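Local coordinates for hypothetical protein Atu2648 (PDB 1ZCE), which is of unknown function but consists largely of an EVE domain, related to the ASCH and PUA domains and so possibly a binder of nucleic acid or modified bases, at residues P95-L109 with E128-A140. Residues are numbered along the deposited sequence; the frame is centred on the assembly and turned at random.
Sequences PQPVSLKDVKANPKL and EEYLEVCRMGGLA
Glu132 OE2 is gripped from both segments: Lys108 NZ reaches it across the contact in a salt bridge of 3.0 Å whose hydrogen bond is weak, while Arg135 takes it side-on with NE and NH1, the shorter and straighter bond being NH1 to OE2 at 2.8 Å. This salt-bridge network joins the 3-10 turn 107-108, which follows helix 100-105, to helix 127-136 in the EVE domain, which is related to PUA domains. The other oxygen of Glu132, OE1, accepts from Asn106 ND2 at 2.7 Å through its anti lone pair, lying in the amide plane while the carboxylate stands nearly perpendicular to it (83°). The amide is held at its other end as well, where Asn106 OD1 accepts from Lys108 N in an Asx turn. The bend at chi2 (66°) brings the Glu132 carboxylate round to Asn106 and Lys108 across the contact.

Beneath this polar cluster the contact turns apolar. Leu109 slides past Met136, a selenomethionine, and puts CD1 on Val133 CG2 (3.8 Å); Val133 also touches Phe51 of the central sheet. With chi3 bent to 74°, the Met136 CE methyl lies against Asp102 CB and Val98 CG1. Where the helix ends, Gly138 closes a Schellman motif, and the corner at Pro95 and Gln96 packs against it: Pro95 CD meets Leu139 CG at 3.5 Å, and Gln96 N donates to Gly137 O at 2.9 Å from above the carbonyl plane.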
ATOM      1  N   PRO A  95       9.206   4.326 -11.049  1.00  8.94           N
ATOM      2  CA  PRO A  95      10.055   4.279 -12.246  1.00 10.37           C
ATOM      3  C   PRO A  95      10.694   2.916 -12.495  1.00 10.61           C
ATOM      4  O   PRO A  95      10.578   2.354 -13.586  1.00 12.71           O
ATOM      5  CB  PRO A  95      11.076   5.372 -11.974  1.00 11.19           C
ATOM      6  CG  PRO A  95      10.239   6.405 -11.286  1.00 11.27           C
ATOM      7  CD  PRO A  95       9.432   5.577 -10.302  1.00 10.19           C
ATOM      8  N   GLN A  96      11.381   2.397 -11.484  1.00  9.87           N
ATOM      9  CA  GLN A  96      12.010   1.087 -11.570  1.00  9.53           C
ATOM     10  C   GLN A  96      11.464   0.264 -10.409  1.00  9.08           C
ATOM     11  O   GLN A  96      11.950   0.365  -9.282  1.00  9.71           O
ATOM     12  CB  GLN A  96      13.537   1.197 -11.462  1.00 10.96           C
ATOM     13  CG  GLN A  96      14.212   1.881 -12.644  1.00 12.80           C
ATOM     14  CD  GLN A  96      14.086   3.388 -12.606  1.00 14.04           C
ATOM     15  OE1 GLN A  96      14.500   4.032 -11.642  1.00 16.64           O
ATOM     16  NE2 GLN A  96      13.518   3.963 -13.661  1.00 17.92           N
ATOM     17  N   PRO A  97      10.426  -0.546 -10.666  1.00  8.72           N
ATOM     18  CA  PRO A  97       9.814  -1.381  -9.629  1.00  8.67           C
ATOM     19  C   PRO A  97      10.859  -2.061  -8.746  1.00  8.80           C
ATOM     20  O   PRO A  97      11.832  -2.627  -9.240  1.00  9.69           O
ATOM     21  CB  PRO A  97       8.973  -2.361 -10.440  1.00  8.25           C
ATOM     22  CG  PRO A  97       8.492  -1.492 -11.567  1.00  9.16           C
ATOM     23  CD  PRO A  97       9.768  -0.763 -11.967  1.00  8.86           C
ATOM     24  N   VAL A  98      10.643  -1.998  -7.436  1.00  7.60           N
ATOM     25  CA  VAL A  98      11.570  -2.561  -6.459  1.00  7.19           C
ATOM     26  C   VAL A  98      11.179  -3.972  -6.030  1.00  7.06           C
ATOM     27  O   VAL A  98      10.133  -4.181  -5.415  1.00  7.52           O
ATOM     28  CB  VAL A  98      11.647  -1.647  -5.216  1.00  6.36           C
ATOM     29  CG1 VAL A  98      12.697  -2.157  -4.253  1.00  8.25           C
ATOM     30  CG2 VAL A  98      11.952  -0.216  -5.644  1.00  8.09           C
ATOM     31  N   SER A  99      12.036  -4.936  -6.348  1.00  6.70           N
ATOM     32  CA  SER A  99      11.770  -6.330  -6.015  1.00  7.75           C
ATOM     33  C   SER A  99      11.935  -6.629  -4.531  1.00  7.62           C
ATOM     34  O   SER A  99      12.700  -5.970  -3.825  1.00  7.76           O
ATOM     35  CB  SER A  99      12.698  -7.253  -6.806  1.00  8.04           C
ATOM     36  OG  SER A  99      14.030  -7.139  -6.336  1.00 10.44           O
ATOM     37  N   LEU A 100      11.212  -7.644  -4.073  1.00  7.62           N
ATOM     38  CA  LEU A 100      11.275  -8.072  -2.686  1.00  9.14           C
ATOM     39  C   LEU A 100      12.703  -8.514  -2.385  1.00  8.79           C
ATOM     40  O   LEU A 100      13.210  -8.307  -1.281  1.00  9.67           O
ATOM     41  CB  LEU A 100      10.315  -9.239  -2.453  1.00 10.59           C
ATOM     42  CG  LEU A 100      10.332  -9.867  -1.058  1.00 10.78           C
ATOM     43  CD1 LEU A 100       9.855  -8.854  -0.030  1.00 10.80           C
ATOM     44  CD2 LEU A 100       9.446 -11.102  -1.047  1.00 11.36           C
ATOM     45  N   LYS A 101      13.343  -9.127  -3.377  1.00  9.76           N
ATOM     46  CA  LYS A 101      14.714  -9.597  -3.225  1.00 10.30           C
ATOM     47  C   LYS A 101      15.635  -8.435  -2.871  1.00  9.17           C
ATOM     48  O   LYS A 101      16.445  -8.536  -1.948  1.00  9.52           O
ATOM     49  CB  LYS A 101      15.189 -10.262  -4.517  1.00 11.90           C
ATOM     50  CG  LYS A 101      16.609 -10.803  -4.454  1.00 14.52           C
ATOM     51  CD  LYS A 101      16.960 -11.558  -5.726  1.00 17.30           C
ATOM     52  CE  LYS A 101      18.378 -12.101  -5.682  1.00 18.48           C
ATOM     53  NZ  LYS A 101      19.388 -11.010  -5.587  1.00 21.47           N
ATOM     54  N   ASP A 102      15.513  -7.332  -3.602  1.00  9.18           N
ATOM     55  CA  ASP A 102      16.349  -6.172  -3.329  1.00  9.88           C
ATOM     56  C   ASP A 102      16.036  -5.570  -1.963  1.00  8.55           C
ATOM     57  O   ASP A 102      16.936  -5.101  -1.269  1.00 10.00           O
ATOM     58  CB  ASP A 102      16.188  -5.113  -4.425  1.00 11.89           C
ATOM     59  CG  ASP A 102      16.830  -5.531  -5.736  1.00 13.62           C
ATOM     60  OD1 ASP A 102      17.712  -6.413  -5.712  1.00 16.90           O
ATOM     61  OD2 ASP A 102      16.464  -4.966  -6.786  1.00 17.81           O
ATOM     62  N   VAL A 103      14.765  -5.583  -1.573  1.00  7.74           N
ATOM     63  CA  VAL A 103      14.378  -5.043  -0.274  1.00  7.79           C
ATOM     64  C   VAL A 103      15.033  -5.853   0.845  1.00  7.80           C
ATOM     65  O   VAL A 103      15.584  -5.286   1.794  1.00  7.65           O
ATOM     66  CB  VAL A 103      12.837  -5.054  -0.091  1.00  8.02           C
ATOM     67  CG1 VAL A 103      12.475  -4.731   1.353  1.00  7.72           C
ATOM     68  CG2 VAL A 103      12.201  -4.035  -1.024  1.00  7.61           C
ATOM     69  N   LYS A 104      14.982  -7.177   0.725  1.00  8.59           N
ATOM     70  CA  LYS A 104      15.568  -8.058   1.730  1.00 10.12           C
ATOM     71  C   LYS A 104      17.088  -7.939   1.824  1.00 10.37           C
ATOM     72  O   LYS A 104      17.677  -8.289   2.844  1.00 13.11           O
ATOM     73  CB  LYS A 104      15.180  -9.514   1.447  1.00 11.76           C
ATOM     74  CG  LYS A 104      13.712  -9.819   1.698  1.00 14.19           C
ATOM     75  CD  LYS A 104      13.415 -11.298   1.524  1.00 16.35           C
ATOM     76  CE  LYS A 104      11.972 -11.619   1.881  1.00 18.61           C
ATOM     77  NZ  LYS A 104      11.702 -13.079   1.783  1.00 21.07           N
ATOM     78  N   ALA A 105      17.718  -7.435   0.768  1.00  9.30           N
ATOM     79  CA  ALA A 105      19.170  -7.281   0.747  1.00 10.12           C
ATOM     80  C   ALA A 105      19.623  -5.931   1.301  1.00  9.79           C
ATOM     81  O   ALA A 105      20.812  -5.718   1.522  1.00 10.58           O
ATOM     82  CB  ALA A 105      19.688  -7.457  -0.676  1.00 10.91           C
ATOM     83  N   ASN A 106      18.680  -5.022   1.529  1.00  9.02           N
ATOM     84  CA  ASN A 106      19.008  -3.693   2.042  1.00  7.49           C
ATOM     85  C   ASN A 106      18.970  -3.659   3.574  1.00  7.83           C
ATOM     86  O   ASN A 106      17.904  -3.770   4.176  1.00  7.49           O
ATOM     87  CB  ASN A 106      18.021  -2.669   1.484  1.00  7.65           C
ATOM     88  CG  ASN A 106      18.478  -1.244   1.695  1.00  7.83           C
ATOM     89  OD1 ASN A 106      19.107  -0.928   2.703  1.00  8.55           O
ATOM     90  ND2 ASN A 106      18.155  -0.371   0.749  1.00  8.38           N
ATOM     91  N   PRO A 107      20.131  -3.474   4.225  1.00  7.77           N
ATOM     92  CA  PRO A 107      20.134  -3.442   5.692  1.00  7.96           C
ATOM     93  C   PRO A 107      19.232  -2.386   6.332  1.00  7.55           C
ATOM     94  O   PRO A 107      18.763  -2.568   7.452  1.00  9.04           O
ATOM     95  CB  PRO A 107      21.610  -3.230   6.029  1.00  9.36           C
ATOM     96  CG  PRO A 107      22.111  -2.439   4.870  1.00  9.09           C
ATOM     97  CD  PRO A 107      21.464  -3.140   3.693  1.00  8.11           C
ATOM     98  N   LYS A 108      18.986  -1.291   5.622  1.00  7.03           N
ATOM     99  CA  LYS A 108      18.143  -0.222   6.149  1.00  7.65           C
ATOM    100  C   LYS A 108      16.668  -0.617   6.193  1.00  6.63           C
ATOM    101  O   LYS A 108      15.855   0.045   6.843  1.00  8.24           O
ATOM    102  CB  LYS A 108      18.316   1.036   5.296  1.00  8.48           C
ATOM    103  CG  LYS A 108      19.757   1.526   5.234  1.00 12.46           C
ATOM    104  CD  LYS A 108      19.956   2.597   4.173  1.00 16.81           C
ATOM    105  CE  LYS A 108      19.205   3.874   4.507  1.00 20.08           C
ATOM    106  NZ  LYS A 108      19.395   4.902   3.447  1.00 22.94           N
ATOM    107  N   LEU A 109      16.328  -1.707   5.514  1.00  7.49           N
ATOM    108  CA  LEU A 109      14.946  -2.164   5.456  1.00  6.45           C
ATOM    109  C   LEU A 109      14.689  -3.455   6.232  1.00  6.76           C
ATOM    110  O   LEU A 109      13.629  -4.063   6.089  1.00  7.34           O
ATOM    111  CB  LEU A 109      14.537  -2.348   3.990  1.00  6.67           C
ATOM    112  CG  LEU A 109      14.754  -1.139   3.070  1.00  5.34           C
ATOM    113  CD1 LEU A 109      14.306  -1.494   1.663  1.00  6.20           C
ATOM    114  CD2 LEU A 109      13.989   0.068   3.591  1.00  6.70           C
ATOM    115  N   GLU A 128      11.621   6.674   6.718  1.00  6.28           N
ATOM    116  CA  GLU A 128      12.922   6.308   6.174  1.00  6.30           C
ATOM    117  C   GLU A 128      12.819   5.120   5.224  1.00  5.79           C
ATOM    118  O   GLU A 128      13.503   5.080   4.201  1.00  5.66           O
ATOM    119  CB  GLU A 128      13.909   6.006   7.307  1.00  7.33           C
ATOM    120  CG  GLU A 128      14.554   7.261   7.881  1.00  9.36           C
ATOM    121  CD  GLU A 128      15.579   7.852   6.925  1.00 11.34           C
ATOM    122  OE1 GLU A 128      16.760   7.444   6.977  1.00 13.36           O
ATOM    123  OE2 GLU A 128      15.201   8.708   6.102  1.00 11.47           O
ATOM    124  N   GLU A 129      11.968   4.155   5.555  1.00  5.29           N
ATOM    125  CA  GLU A 129      11.788   2.992   4.690  1.00  4.76           C
ATOM    126  C   GLU A 129      11.153   3.444   3.377  1.00  4.06           C
ATOM    127  O   GLU A 129      11.545   3.003   2.295  1.00  5.01           O
ATOM    128  CB  GLU A 129      10.900   1.945   5.372  1.00  5.11           C
ATOM    129  CG  GLU A 129      11.622   1.156   6.456  1.00  5.92           C
ATOM    130  CD  GLU A 129      10.680   0.441   7.410  1.00  6.52           C
ATOM    131  OE1 GLU A 129      11.184  -0.231   8.337  1.00  8.36           O
ATOM    132  OE2 GLU A 129       9.446   0.555   7.249  1.00  5.92           O
ATOM    133  N   TYR A 130      10.177   4.340   3.478  1.00  3.38           N
ATOM    134  CA  TYR A 130       9.498   4.855   2.301  1.00  3.79           C
ATOM    135  C   TYR A 130      10.473   5.596   1.387  1.00  3.79           C
ATOM    136  O   TYR A 130      10.507   5.364   0.179  1.00  4.59           O
ATOM    137  CB  TYR A 130       8.352   5.779   2.726  1.00  4.85           C
ATOM    138  CG  TYR A 130       7.631   6.464   1.584  1.00  5.28           C
ATOM    139  CD1 TYR A 130       7.919   7.790   1.245  1.00  5.38           C
ATOM    140  CD2 TYR A 130       6.640   5.800   0.858  1.00  4.48           C
ATOM    141  CE1 TYR A 130       7.231   8.441   0.227  1.00  5.21           C
ATOM    142  CE2 TYR A 130       5.948   6.443  -0.169  1.00  5.81           C
ATOM    143  CZ  TYR A 130       6.250   7.760  -0.474  1.00  5.79           C
ATOM    144  OH  TYR A 130       5.560   8.401  -1.476  1.00  6.13           O
ATOM    145  N   LEU A 131      11.273   6.486   1.962  1.00  4.58           N
ATOM    146  CA  LEU A 131      12.228   7.242   1.165  1.00  4.69           C
ATOM    147  C   LEU A 131      13.287   6.348   0.524  1.00  5.07           C
ATOM    148  O   LEU A 131      13.697   6.585  -0.612  1.00  5.86           O
ATOM    149  CB  LEU A 131      12.897   8.318   2.027  1.00  6.54           C
ATOM    150  CG  LEU A 131      11.957   9.433   2.504  1.00  6.93           C
ATOM    151  CD1 LEU A 131      12.665  10.315   3.512  1.00  7.99           C
ATOM    152  CD2 LEU A 131      11.478  10.253   1.318  1.00  9.10           C
ATOM    153  N   GLU A 132      13.727   5.322   1.246  1.00  5.15           N
ATOM    154  CA  GLU A 132      14.743   4.417   0.720  1.00  5.08           C
ATOM    155  C   GLU A 132      14.201   3.562  -0.430  1.00  4.85           C
ATOM    156  O   GLU A 132      14.859   3.419  -1.460  1.00  5.25           O
ATOM    157  CB  GLU A 132      15.280   3.529   1.846  1.00  6.22           C
ATOM    158  CG  GLU A 132      16.330   2.506   1.422  1.00  8.32           C
ATOM    159  CD  GLU A 132      17.643   3.119   0.954  1.00  9.82           C
ATOM    160  OE1 GLU A 132      18.543   2.345   0.565  1.00 11.05           O
ATOM    161  OE2 GLU A 132      17.789   4.360   0.972  1.00  9.58           O
ATOM    162  N   VAL A 133      13.012   2.990  -0.263  1.00  4.60           N
ATOM    163  CA  VAL A 133      12.423   2.186  -1.329  1.00  4.34           C
ATOM    164  C   VAL A 133      12.181   3.086  -2.541  1.00  4.19           C
ATOM    165  O   VAL A 133      12.425   2.679  -3.677  1.00  4.92           O
ATOM    166  CB  VAL A 133      11.099   1.517  -0.866  1.00  3.98           C
ATOM    167  CG1 VAL A 133      10.371   0.885  -2.048  1.00  5.64           C
ATOM    168  CG2 VAL A 133      11.410   0.439   0.171  1.00  6.29           C
ATOM    169  N   CYS A 134      11.713   4.309  -2.306  1.00  3.61           N
ATOM    170  CA  CYS A 134      11.487   5.233  -3.413  1.00  5.02           C
ATOM    171  C   CYS A 134      12.789   5.519  -4.163  1.00  5.68           C
ATOM    172  O   CYS A 134      12.807   5.511  -5.398  1.00  5.80           O
ATOM    173  CB  CYS A 134      10.864   6.540  -2.913  1.00  5.12           C
ATOM    174  SG  CYS A 134       9.086   6.414  -2.586  1.00  6.19           S
ATOM    175  N   ARG A 135      13.873   5.768  -3.429  1.00  6.10           N
ATOM    176  CA  ARG A 135      15.168   6.023  -4.065  1.00  7.83           C
ATOM    177  C   ARG A 135      15.583   4.818  -4.906  1.00  7.03           C
ATOM    178  O   ARG A 135      16.036   4.964  -6.041  1.00  8.71           O
ATOM    179  CB  ARG A 135      16.257   6.295  -3.022  1.00 11.81           C
ATOM    180  CG  ARG A 135      16.362   7.734  -2.550  1.00 14.98           C
ATOM    181  CD  ARG A 135      17.614   7.909  -1.701  1.00 15.60           C
ATOM    182  NE  ARG A 135      17.525   7.175  -0.444  1.00 16.44           N
ATOM    183  CZ  ARG A 135      16.930   7.643   0.647  1.00 13.67           C
ATOM    184  NH1 ARG A 135      16.888   6.907   1.745  1.00 14.86           N
ATOM    185  NH2 ARG A 135      16.395   8.857   0.648  1.00 14.50           N
HETATM  186  N   MSE A 136      15.439   3.628  -4.335  1.00  6.30           N
HETATM  187  CA  MSE A 136      15.788   2.403  -5.041  1.00  6.63           C
HETATM  188  C   MSE A 136      14.958   2.310  -6.312  1.00  7.25           C
HETATM  189  O   MSE A 136      15.421   1.793  -7.327  1.00  8.77           O
HETATM  190  CB  MSE A 136      15.498   1.185  -4.166  1.00  6.81           C
HETATM  191  CG  MSE A 136      16.360   1.079  -2.921  1.00  7.97           C
HETATM  192 SE   MSE A 136      15.680  -0.276  -1.733  1.00 13.24          SE
HETATM  193  CE  MSE A 136      16.221  -1.838  -2.724  1.00 10.29           C
ATOM    194  N   GLY A 137      13.731   2.821  -6.240  1.00  6.41           N
ATOM    195  CA  GLY A 137      12.828   2.778  -7.374  1.00  8.07           C
ATOM    196  C   GLY A 137      12.913   3.954  -8.327  1.00  8.22           C
ATOM    197  O   GLY A 137      12.088   4.069  -9.234  1.00  9.21           O
ATOM    198  N   GLY A 138      13.891   4.832  -8.122  1.00  8.97           N
ATOM    199  CA  GLY A 138      14.059   5.971  -9.008  1.00  9.89           C
ATOM    200  C   GLY A 138      13.316   7.248  -8.654  1.00 10.06           C
ATOM    201  O   GLY A 138      13.193   8.142  -9.495  1.00 11.02           O
ATOM    202  N   LEU A 139      12.821   7.349  -7.424  1.00  9.84           N
ATOM    203  CA  LEU A 139      12.100   8.545  -6.993  1.00  9.10           C
ATOM    204  C   LEU A 139      12.831   9.302  -5.889  1.00  9.98           C
ATOM    205  O   LEU A 139      12.742   8.941  -4.713  1.00  9.90           O
ATOM    206  CB  LEU A 139      10.697   8.182  -6.506  1.00 10.35           C
ATOM    207  CG  LEU A 139       9.662   7.818  -7.571  1.00 11.30           C
ATOM    208  CD1 LEU A 139       8.337   7.510  -6.895  1.00 11.46           C
ATOM    209  CD2 LEU A 139       9.498   8.976  -8.555  1.00 12.68           C
ATOM    210  N   ALA A 140      13.541  10.358  -6.279  1.00 10.47           N
ATOM    211  CA  ALA A 140      14.297  11.189  -5.347  1.00 13.77           C
ATOM    212  C   ALA A 140      13.388  11.840  -4.306  1.00 16.04           C
ATOM    213  O   ALA A 140      13.428  11.481  -3.132  1.00 20.79           O
ATOM    214  CB  ALA A 140      15.060  12.257  -6.116  1.00 14.89           C
TER
HETATM  215  O   HOH W   1      14.499  -0.889  -8.454  1.00 14.58           O
HETATM  216  O   HOH W   2      16.369   2.981  -9.754  1.00 17.50           O
HETATM  217  O   HOH W   3      13.817  -1.107   8.523  1.00 10.13           O
HETATM  218  O   HOH W   4      18.679   7.269   5.069  1.00 11.55           O